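Local coordinates for protein periplasmic chaperone Spy (Escherichia coli, PDB 5WO2) that acts as an ATP-independent periplasmic chaperone, limiting protein aggregation and letting bound substrates fold on its cradle-shaped homodimer, at residues Lys75-Leu80 against Gln87-Phe92. Numbering follows the deposited sequence.
Sequences KIYNIL and QFNANF
One face of the Phe88 ring receives the edge of Tyr77, with CD1 of Tyr77 sitting 3.5 Å from CD1 of Phe88. The planes meet at 66° in an offset edge-to-face pair. Between the two ring centroids the distance is 5.3 Å. Leu80 crosses the Phe88 side chain at about a right angle, nearer the root of the ring, its CD1 methyl 3.8 Å from CB of Phe88. Asn89 OD1 lies at the edge of the Phe88 ring, in its plane, while the amide of Asn89 is inclined to the ring of Tyr77. Swung out with CG opposite the backbone N (chi1 -176°), Tyr77 carries its hydroxyl across to Asn89, whose ND2 donates to OH of Tyr77 over 3.1 Å. That bond is fairly straight, 158° at the hydrogen, with the hydroxyl tilted somewhat out of the amide plane. The other end of the amide is taken as well, since OD1 of Asn89 is hydrogen-bonded to His38 of the second subunit; Ala42 of that subunit packs on both Tyr77 and Asn89. Leu80 also touches Leu7 and Gln11, the latter on helix 9-21. The contact lies where helix 82-94 turns back on the end of helix 48-77, with the type I turn from Tyr77 to Leu80 in the connection. The two bonds of the Asn89 amide are consistent with its modelled orientation, nitrogen toward Tyr77 and oxygen toward His38 of the second subunit, and through them Asn89 joins the aromatic and aliphatic packing within one chain to the other half of the homodimer.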
loop_
_atom_site.group_PDB
_atom_site.type_symbol
_atom_site.label_atom_id
_atom_site.label_comp_id
_atom_site.label_asym_id
_atom_site.label_seq_id
_atom_site.Cartn_x
_atom_site.Cartn_y
_atom_site.Cartn_z
ATOM N N LYS B 75 1.665 2.443 20.096
ATOM C CA LYS B 75 0.900 2.828 21.282
ATOM C C LYS B 75 0.186 1.599 21.841
ATOM O O LYS B 75 0.050 1.431 23.047
ATOM C CB LYS B 75 -0.098 3.935 20.953
ATOM C CG LYS B 75 0.534 5.331 20.895
ATOM C CD LYS B 75 -0.512 6.427 20.655
ATOM C CE LYS B 75 0.136 7.711 20.221
ATOM N NZ LYS B 75 1.335 8.053 21.054
ATOM N N ILE B 76 -0.261 0.725 20.956
ATOM C CA ILE B 76 -0.947 -0.485 21.369
ATOM C C ILE B 76 0.020 -1.433 22.067
ATOM O O ILE B 76 -0.233 -1.899 23.181
ATOM C CB ILE B 76 -1.589 -1.165 20.153
ATOM C CG1 ILE B 76 -2.777 -0.319 19.674
ATOM C CG2 ILE B 76 -2.028 -2.596 20.487
ATOM C CD1 ILE B 76 -3.416 -0.807 18.443
ATOM N N TYR B 77 1.138 -1.716 21.414
ATOM C CA TYR B 77 2.161 -2.580 21.975
ATOM C C TYR B 77 2.439 -2.190 23.432
ATOM O O TYR B 77 2.581 -3.048 24.286
ATOM C CB TYR B 77 3.439 -2.471 21.147
ATOM C CG TYR B 77 4.545 -3.405 21.593
ATOM C CD1 TYR B 77 4.525 -4.744 21.235
ATOM C CD2 TYR B 77 5.613 -2.950 22.357
ATOM C CE1 TYR B 77 5.518 -5.617 21.643
ATOM C CE2 TYR B 77 6.640 -3.835 22.763
ATOM C CZ TYR B 77 6.585 -5.149 22.377
ATOM O OH TYR B 77 7.557 -6.043 22.712
ATOM N N ASN B 78 2.482 -0.897 23.707
ATOM C CA ASN B 78 2.847 -0.449 25.053
ATOM C C ASN B 78 1.706 -0.427 26.067
ATOM O O ASN B 78 1.943 -0.164 27.240
ATOM C CB ASN B 78 3.493 0.917 24.967
ATOM C CG ASN B 78 4.929 0.823 24.553
ATOM O OD1 ASN B 78 5.746 0.301 25.314
ATOM N ND2 ASN B 78 5.259 1.305 23.334
ATOM N N ILE B 79 0.477 -0.738 25.665
ATOM C CA ILE B 79 -0.545 -1.007 26.688
ATOM C C ILE B 79 -0.570 -2.478 27.091
ATOM O O ILE B 79 -1.354 -2.859 27.945
ATOM C CB ILE B 79 -1.977 -0.620 26.242
ATOM C CG1 ILE B 79 -2.499 -1.515 25.124
ATOM C CG2 ILE B 79 -2.032 0.816 25.824
ATOM C CD1 ILE B 79 -3.982 -1.407 24.902
ATOM N N LEU B 80 0.266 -3.313 26.468
ATOM C CA LEU B 80 0.216 -4.767 26.689
ATOM C C LEU B 80 1.068 -5.298 27.838
ATOM O O LEU B 80 2.099 -4.718 28.170
ATOM C CB LEU B 80 0.662 -5.508 25.423
ATOM C CG LEU B 80 -0.113 -5.294 24.114
ATOM C CD1 LEU B 80 0.569 -6.059 22.972
ATOM C CD2 LEU B 80 -1.557 -5.700 24.256
ATOM N N GLN B 87 3.281 -12.417 22.509
ATOM C CA GLN B 87 2.298 -12.929 21.566
ATOM C C GLN B 87 2.112 -11.991 20.392
ATOM O O GLN B 87 2.035 -12.413 19.242
ATOM C CB GLN B 87 0.963 -13.144 22.256
ATOM C CG GLN B 87 -0.086 -13.742 21.339
ATOM C CD GLN B 87 0.261 -15.167 20.894
ATOM O OE1 GLN B 87 0.512 -16.044 21.724
ATOM N NE2 GLN B 87 0.286 -15.390 19.581
ATOM N N PHE B 88 1.974 -10.709 20.692
ATOM C CA PHE B 88 1.970 -9.693 19.655
ATOM C C PHE B 88 3.185 -9.841 18.750
ATOM O O PHE B 88 3.050 -9.785 17.530
ATOM C CB PHE B 88 1.951 -8.312 20.283
ATOM C CG PHE B 88 1.988 -7.174 19.294
ATOM C CD1 PHE B 88 3.180 -6.782 18.682
ATOM C CD2 PHE B 88 0.845 -6.457 19.013
ATOM C CE1 PHE B 88 3.212 -5.719 17.815
ATOM C CE2 PHE B 88 0.889 -5.366 18.120
ATOM C CZ PHE B 88 2.065 -5.022 17.528
ATOM N N ASN B 89 4.359 -10.075 19.329
ATOM C CA ASN B 89 5.567 -10.158 18.495
ATOM C C ASN B 89 5.506 -11.422 17.640
ATOM O O ASN B 89 5.876 -11.389 16.493
ATOM C CB ASN B 89 6.844 -10.131 19.319
ATOM C CG ASN B 89 7.175 -8.732 19.820
ATOM O OD1 ASN B 89 6.957 -7.756 19.133
ATOM N ND2 ASN B 89 7.640 -8.646 21.053
ATOM N N ALA B 90 5.002 -12.519 18.183
ATOM C CA ALA B 90 4.886 -13.728 17.372
ATOM C C ALA B 90 3.905 -13.545 16.214
ATOM O O ALA B 90 4.178 -13.962 15.068
ATOM C CB ALA B 90 4.475 -14.890 18.249
ATOM N N ASN B 91 2.765 -12.923 16.495
ATOM C CA ASN B 91 1.776 -12.644 15.458
ATOM C C ASN B 91 2.334 -11.771 14.376
ATOM O O ASN B 91 1.963 -11.882 13.222
ATOM C CB ASN B 91 0.542 -11.964 16.037
ATOM C CG ASN B 91 -0.237 -12.850 16.976
ATOM O OD1 ASN B 91 -0.011 -14.057 17.060
ATOM N ND2 ASN B 91 -1.169 -12.243 17.705
ATOM N N PHE B 92 3.217 -10.860 14.773
ATOM C CA PHE B 92 3.806 -9.911 13.863
ATOM C C PHE B 92 4.576 -10.663 12.767
ATOM O O PHE B 92 4.580 -10.266 11.594
ATOM C CB PHE B 92 4.726 -8.931 14.638
ATOM C CG PHE B 92 5.093 -7.685 13.847
ATOM C CD1 PHE B 92 6.145 -7.697 12.943
ATOM C CD2 PHE B 92 4.373 -6.505 13.994
ATOM C CE1 PHE B 92 6.476 -6.549 12.167
ATOM C CE2 PHE B 92 4.708 -5.358 13.243
ATOM C CZ PHE B 92 5.744 -5.391 12.328
#